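Local structure of LYND (Lyngbya aestuarii, 4V1T) at residues Thr537-Leu549 with Ile697-Gln709. The protein probably uses ATP to cyclise cysteine side chains of peptide substrates onto the preceding backbone carbonyl, giving thiazolines. Residues are numbered along the deposited sequence; the frame is centred on the assembly and turned at random.
Sequences TLEEAILQGFMEL and IYTDVMTCVNIAQ. With MG (magnesium ion), chain O.
Leu-543 and Val-701, their CA atoms 5.4 Å apart, mark the close backbone approach of helical segments 538-549 and 697-709, which run in the same general sense at 38° with axes 9.0 Å apart. This helix pair belongs to the YcaO domain, and the contact centres on one knob-into-hole, Leu-543 seated among Ile-697, Asp-700, Val-701 and Cys-704. With CG anti to the backbone N (chi1 -179°), Leu-543 lays CD2 against Ile-697 CG2 at 3.9 Å and sets CD1 4.1 Å from Cys-704 SG. Val-701 CG1 packs against Leu-543 CB, 3.7 Å away. One turn on, the Phe-546 ring carries Cys-704 CB over one face, a CH-pi contact 3.7 Å from its centroid, while Ala-708 CB lies at the ring edge. Cutting Phe-546 back to alanine is likely to strip Cys-704 CB and Ala-708 CB of the ring they pack on and open a gap where the helices diverge. On 538-549, Glu-548 OE2 binds a magnesium ion and Gln-544 touches ADP, joining this packing to the nucleotide site. Asp-700 forms a salt bridge with Lys-335. The sulfur of Cys-704 sits obliquely to the Phe-546 ring, with Met-547 CE at an unusually short 3.3 Å from Cys-704 SG.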
loop_
_atom_site.group_PDB
_atom_site.type_symbol
_atom_site.label_atom_id
_atom_site.label_comp_id
_atom_site.label_asym_id
_atom_site.label_seq_id
_atom_site.Cartn_x
_atom_site.Cartn_y
_atom_site.Cartn_z
ATOM N N THR B 537 -14.673 -18.507 -0.739
ATOM C CA THR B 537 -15.690 -19.368 -1.313
ATOM C C THR B 537 -16.806 -19.562 -0.292
ATOM O O THR B 537 -16.628 -19.263 0.882
ATOM C CB THR B 537 -15.125 -20.742 -1.697
ATOM O OG1 THR B 537 -14.920 -21.518 -0.511
ATOM C CG2 THR B 537 -13.802 -20.612 -2.446
ATOM N N LEU B 538 -17.944 -20.075 -0.742
ATOM C CA LEU B 538 -19.061 -20.367 0.147
ATOM C C LEU B 538 -18.665 -21.384 1.198
ATOM O O LEU B 538 -18.966 -21.218 2.370
ATOM C CB LEU B 538 -20.270 -20.903 -0.635
ATOM C CG LEU B 538 -21.247 -19.893 -1.230
ATOM C CD1 LEU B 538 -22.307 -20.632 -2.034
ATOM C CD2 LEU B 538 -21.886 -19.028 -0.148
ATOM N N GLU B 539 -17.996 -22.448 0.766
ATOM C CA GLU B 539 -17.681 -23.552 1.676
ATOM C C GLU B 539 -16.631 -23.121 2.693
ATOM O O GLU B 539 -16.568 -23.658 3.794
ATOM C CB GLU B 539 -17.240 -24.810 0.915
ATOM C CG GLU B 539 -16.576 -24.581 -0.431
ATOM C CD GLU B 539 -17.563 -24.330 -1.560
ATOM O OE1 GLU B 539 -18.511 -25.117 -1.707
ATOM O OE2 GLU B 539 -17.388 -23.332 -2.293
ATOM N N GLU B 540 -15.814 -22.146 2.316
ATOM C CA GLU B 540 -14.821 -21.576 3.220
ATOM C C GLU B 540 -15.519 -20.790 4.314
ATOM O O GLU B 540 -15.179 -20.890 5.496
ATOM C CB GLU B 540 -13.876 -20.658 2.443
ATOM C CG GLU B 540 -12.469 -20.563 2.999
ATOM C CD GLU B 540 -11.572 -19.692 2.127
ATOM O OE1 GLU B 540 -11.058 -20.199 1.105
ATOM O OE2 GLU B 540 -11.408 -18.492 2.450
ATOM N N ALA B 541 -16.501 -20.001 3.912
ATOM C CA ALA B 541 -17.254 -19.184 4.844
ATOM C C ALA B 541 -18.120 -20.041 5.774
ATOM O O ALA B 541 -18.245 -19.745 6.964
ATOM C CB ALA B 541 -18.113 -18.189 4.081
ATOM N N ILE B 542 -18.718 -21.093 5.224
ATOM C CA ILE B 542 -19.536 -22.008 6.010
ATOM C C ILE B 542 -18.706 -22.712 7.080
ATOM O O ILE B 542 -19.142 -22.838 8.214
ATOM C CB ILE B 542 -20.213 -23.061 5.113
ATOM C CG1 ILE B 542 -21.279 -22.393 4.243
ATOM C CG2 ILE B 542 -20.856 -24.161 5.959
ATOM C CD1 ILE B 542 -21.854 -23.300 3.171
ATOM N N LEU B 543 -17.520 -23.183 6.698
ATOM C CA LEU B 543 -16.632 -23.868 7.627
ATOM C C LEU B 543 -16.289 -22.971 8.816
ATOM O O LEU B 543 -16.382 -23.382 9.969
ATOM C CB LEU B 543 -15.341 -24.296 6.928
ATOM C CG LEU B 543 -14.329 -25.057 7.790
ATOM C CD1 LEU B 543 -14.946 -26.308 8.393
ATOM C CD2 LEU B 543 -13.100 -25.417 6.971
ATOM N N GLN B 544 -15.886 -21.744 8.524
ATOM C CA GLN B 544 -15.538 -20.805 9.571
ATOM C C GLN B 544 -16.748 -20.498 10.447
ATOM O O GLN B 544 -16.632 -20.434 11.667
ATOM C CB GLN B 544 -14.971 -19.515 8.973
ATOM C CG GLN B 544 -14.453 -18.526 10.005
ATOM C CD GLN B 544 -13.282 -19.071 10.796
ATOM O OE1 GLN B 544 -12.227 -19.377 10.233
ATOM N NE2 GLN B 544 -13.465 -19.206 12.116
ATOM N N GLY B 545 -17.904 -20.314 9.817
ATOM C CA GLY B 545 -19.131 -20.015 10.539
ATOM C C GLY B 545 -19.483 -21.119 11.512
ATOM O O GLY B 545 -19.826 -20.860 12.665
ATOM N N PHE B 546 -19.381 -22.357 11.038
ATOM C CA PHE B 546 -19.641 -23.535 11.868
ATOM C C PHE B 546 -18.698 -23.559 13.074
ATOM O O PHE B 546 -19.128 -23.740 14.209
ATOM C CB PHE B 546 -19.477 -24.829 11.044
ATOM C CG PHE B 546 -20.000 -26.054 11.736
ATOM C CD1 PHE B 546 -19.221 -26.736 12.653
ATOM C CD2 PHE B 546 -21.285 -26.507 11.489
ATOM C CE1 PHE B 546 -19.712 -27.847 13.308
ATOM C CE2 PHE B 546 -21.780 -27.622 12.136
ATOM C CZ PHE B 546 -20.992 -28.295 13.046
ATOM N N MET B 547 -17.410 -23.367 12.824
ATOM C CA MET B 547 -16.420 -23.383 13.890
ATOM C C MET B 547 -16.695 -22.281 14.902
ATOM O O MET B 547 -16.426 -22.441 16.097
ATOM C CB MET B 547 -15.002 -23.214 13.320
ATOM C CG MET B 547 -14.494 -24.440 12.595
ATOM S SD MET B 547 -14.511 -25.893 13.658
ATOM C CE MET B 547 -14.743 -27.163 12.432
ATOM N N GLU B 548 -17.230 -21.158 14.433
ATOM C CA GLU B 548 -17.612 -20.106 15.352
ATOM C C GLU B 548 -18.694 -20.639 16.292
ATOM O O GLU B 548 -18.589 -20.484 17.493
ATOM C CB GLU B 548 -18.103 -18.864 14.619
ATOM C CG GLU B 548 -18.334 -17.679 15.548
ATOM C CD GLU B 548 -18.331 -16.367 14.806
ATOM O OE1 GLU B 548 -19.375 -15.999 14.237
ATOM O OE2 GLU B 548 -17.274 -15.711 14.777
ATOM N N LEU B 549 -19.702 -21.307 15.746
ATOM C CA LEU B 549 -20.778 -21.862 16.573
ATOM C C LEU B 549 -20.272 -22.813 17.676
ATOM O O LEU B 549 -20.711 -22.716 18.821
ATOM C CB LEU B 549 -21.793 -22.588 15.695
ATOM C CG LEU B 549 -22.594 -21.740 14.696
ATOM C CD1 LEU B 549 -23.678 -22.592 14.062
ATOM C CD2 LEU B 549 -23.223 -20.514 15.343
ATOM N N ILE B 697 -11.714 -28.244 1.645
ATOM C CA ILE B 697 -12.563 -27.461 2.527
ATOM C C ILE B 697 -13.973 -28.041 2.527
ATOM O O ILE B 697 -14.612 -28.144 3.571
ATOM C CB ILE B 697 -12.593 -25.969 2.121
ATOM C CG1 ILE B 697 -11.180 -25.380 2.135
ATOM C CG2 ILE B 697 -13.465 -25.171 3.080
ATOM C CD1 ILE B 697 -11.058 -24.042 1.422
ATOM N N TYR B 698 -14.443 -28.440 1.353
ATOM C CA TYR B 698 -15.783 -29.000 1.210
ATOM C C TYR B 698 -15.953 -30.303 1.987
ATOM O O TYR B 698 -17.009 -30.565 2.555
ATOM C CB TYR B 698 -16.100 -29.232 -0.269
ATOM C CG TYR B 698 -17.405 -29.953 -0.501
ATOM C CD1 TYR B 698 -18.604 -29.421 -0.049
ATOM C CD2 TYR B 698 -17.440 -31.160 -1.171
ATOM C CE1 TYR B 698 -19.800 -30.082 -0.253
ATOM C CE2 TYR B 698 -18.633 -31.825 -1.381
ATOM C CZ TYR B 698 -19.806 -31.282 -0.921
ATOM O OH TYR B 698 -20.984 -31.950 -1.135
ATOM N N THR B 699 -14.917 -31.130 1.994
ATOM C CA THR B 699 -14.967 -32.368 2.747
ATOM C C THR B 699 -15.024 -32.048 4.231
ATOM O O THR B 699 -15.669 -32.752 5.001
ATOM C CB THR B 699 -13.752 -33.264 2.446
ATOM O OG1 THR B 699 -13.682 -33.507 1.036
ATOM C CG2 THR B 699 -13.867 -34.602 3.177
ATOM N N ASP B 700 -14.357 -30.967 4.625
ATOM C CA ASP B 700 -14.297 -30.579 6.026
ATOM C C ASP B 700 -15.637 -30.098 6.569
ATOM O O ASP B 700 -15.945 -30.365 7.720
ATOM C CB ASP B 700 -13.238 -29.501 6.243
ATOM C CG ASP B 700 -11.841 -30.073 6.340
ATOM O OD1 ASP B 700 -11.653 -31.251 5.976
ATOM O OD2 ASP B 700 -10.927 -29.347 6.779
ATOM N N VAL B 701 -16.434 -29.407 5.751
ATOM C CA VAL B 701 -17.741 -28.937 6.217
ATOM C C VAL B 701 -18.725 -30.102 6.288
ATOM O O VAL B 701 -19.554 -30.157 7.190
ATOM C CB VAL B 701 -18.339 -27.798 5.338
ATOM C CG1 VAL B 701 -17.281 -26.770 4.993
ATOM C CG2 VAL B 701 -18.988 -28.334 4.074
ATOM N N MET B 702 -18.626 -31.029 5.336
ATOM C CA MET B 702 -19.491 -32.195 5.342
ATOM C C MET B 702 -19.110 -33.111 6.506
ATOM O O MET B 702 -19.922 -33.902 6.978
ATOM C CB MET B 702 -19.440 -32.938 3.996
ATOM C CG MET B 702 -20.074 -32.173 2.825
ATOM S SD MET B 702 -21.641 -31.332 3.215
ATOM C CE MET B 702 -22.755 -32.728 3.416
ATOM N N THR B 703 -17.879 -32.979 6.980
ATOM C CA THR B 703 -17.467 -33.661 8.196
ATOM C C THR B 703 -18.152 -33.025 9.405
ATOM O O THR B 703 -18.576 -33.716 10.330
ATOM C CB THR B 703 -15.944 -33.594 8.388
ATOM O OG1 THR B 703 -15.298 -34.087 7.214
ATOM C CG2 THR B 703 -15.512 -34.428 9.596
ATOM N N CYS B 704 -18.254 -31.702 9.382
ATOM C CA CYS B 704 -18.867 -30.954 10.463
ATOM C C CYS B 704 -20.379 -31.140 10.519
ATOM O O CYS B 704 -20.965 -31.219 11.607
ATOM C CB CYS B 704 -18.525 -29.468 10.329
ATOM S SG CYS B 704 -16.799 -29.068 10.708
ATOM N N VAL B 705 -21.018 -31.193 9.356
ATOM C CA VAL B 705 -22.462 -31.361 9.307
ATOM C C VAL B 705 -22.867 -32.713 9.905
ATOM O O VAL B 705 -23.900 -32.829 10.574
ATOM C CB VAL B 705 -23.004 -31.236 7.868
ATOM C CG1 VAL B 705 -22.526 -32.382 7.024
ATOM C CG2 VAL B 705 -24.517 -31.225 7.859
ATOM N N ASN B 706 -22.037 -33.727 9.671
ATOM C CA ASN B 706 -22.309 -35.069 10.158
ATOM C C ASN B 706 -21.994 -35.241 11.643
ATOM O O ASN B 706 -22.686 -35.973 12.345
ATOM C CB ASN B 706 -21.541 -36.091 9.331
ATOM C CG ASN B 706 -22.101 -36.230 7.927
ATOM O OD1 ASN B 706 -23.254 -36.614 7.744
ATOM N ND2 ASN B 706 -21.290 -35.909 6.928
ATOM N N ILE B 707 -20.957 -34.561 12.119
ATOM C CA ILE B 707 -20.644 -34.549 13.546
ATOM C C ILE B 707 -21.791 -33.927 14.338
ATOM O O ILE B 707 -22.146 -34.402 15.413
ATOM C CB ILE B 707 -19.336 -33.777 13.833
ATOM C CG1 ILE B 707 -18.140 -34.617 13.406
ATOM C CG2 ILE B 707 -19.204 -33.437 15.317
ATOM C CD1 ILE B 707 -16.816 -33.865 13.423
ATOM N N ALA B 708 -22.356 -32.855 13.803
ATOM C CA ALA B 708 -23.479 -32.195 14.443
ATOM C C ALA B 708 -24.705 -33.097 14.416
ATOM O O ALA B 708 -25.380 -33.263 15.427
ATOM C CB ALA B 708 -23.771 -30.865 13.760
ATOM N N GLN B 709 -24.976 -33.686 13.255
ATOM C CA GLN B 709 -26.086 -34.625 13.099
ATOM C C GLN B 709 -26.001 -35.791 14.085
ATOM O O GLN B 709 -27.025 -36.265 14.579
ATOM C CB GLN B 709 -26.117 -35.170 11.674
ATOM C CG GLN B 709 -27.304 -36.071 11.371
ATOM C CD GLN B 709 -26.969 -37.144 10.362
ATOM O OE1 GLN B 709 -26.669 -38.278 10.730
ATOM N NE2 GLN B 709 -27.015 -36.792 9.082
HETATM MG MG MG O . -16.750 -13.903 13.770
HETATM O O HOH W 1 -16.156 -12.283 12.545
HETATM O O HOH W 2 -16.880 -15.043 11.988
HETATM O O HOH W 3 -18.652 -13.404 13.003
#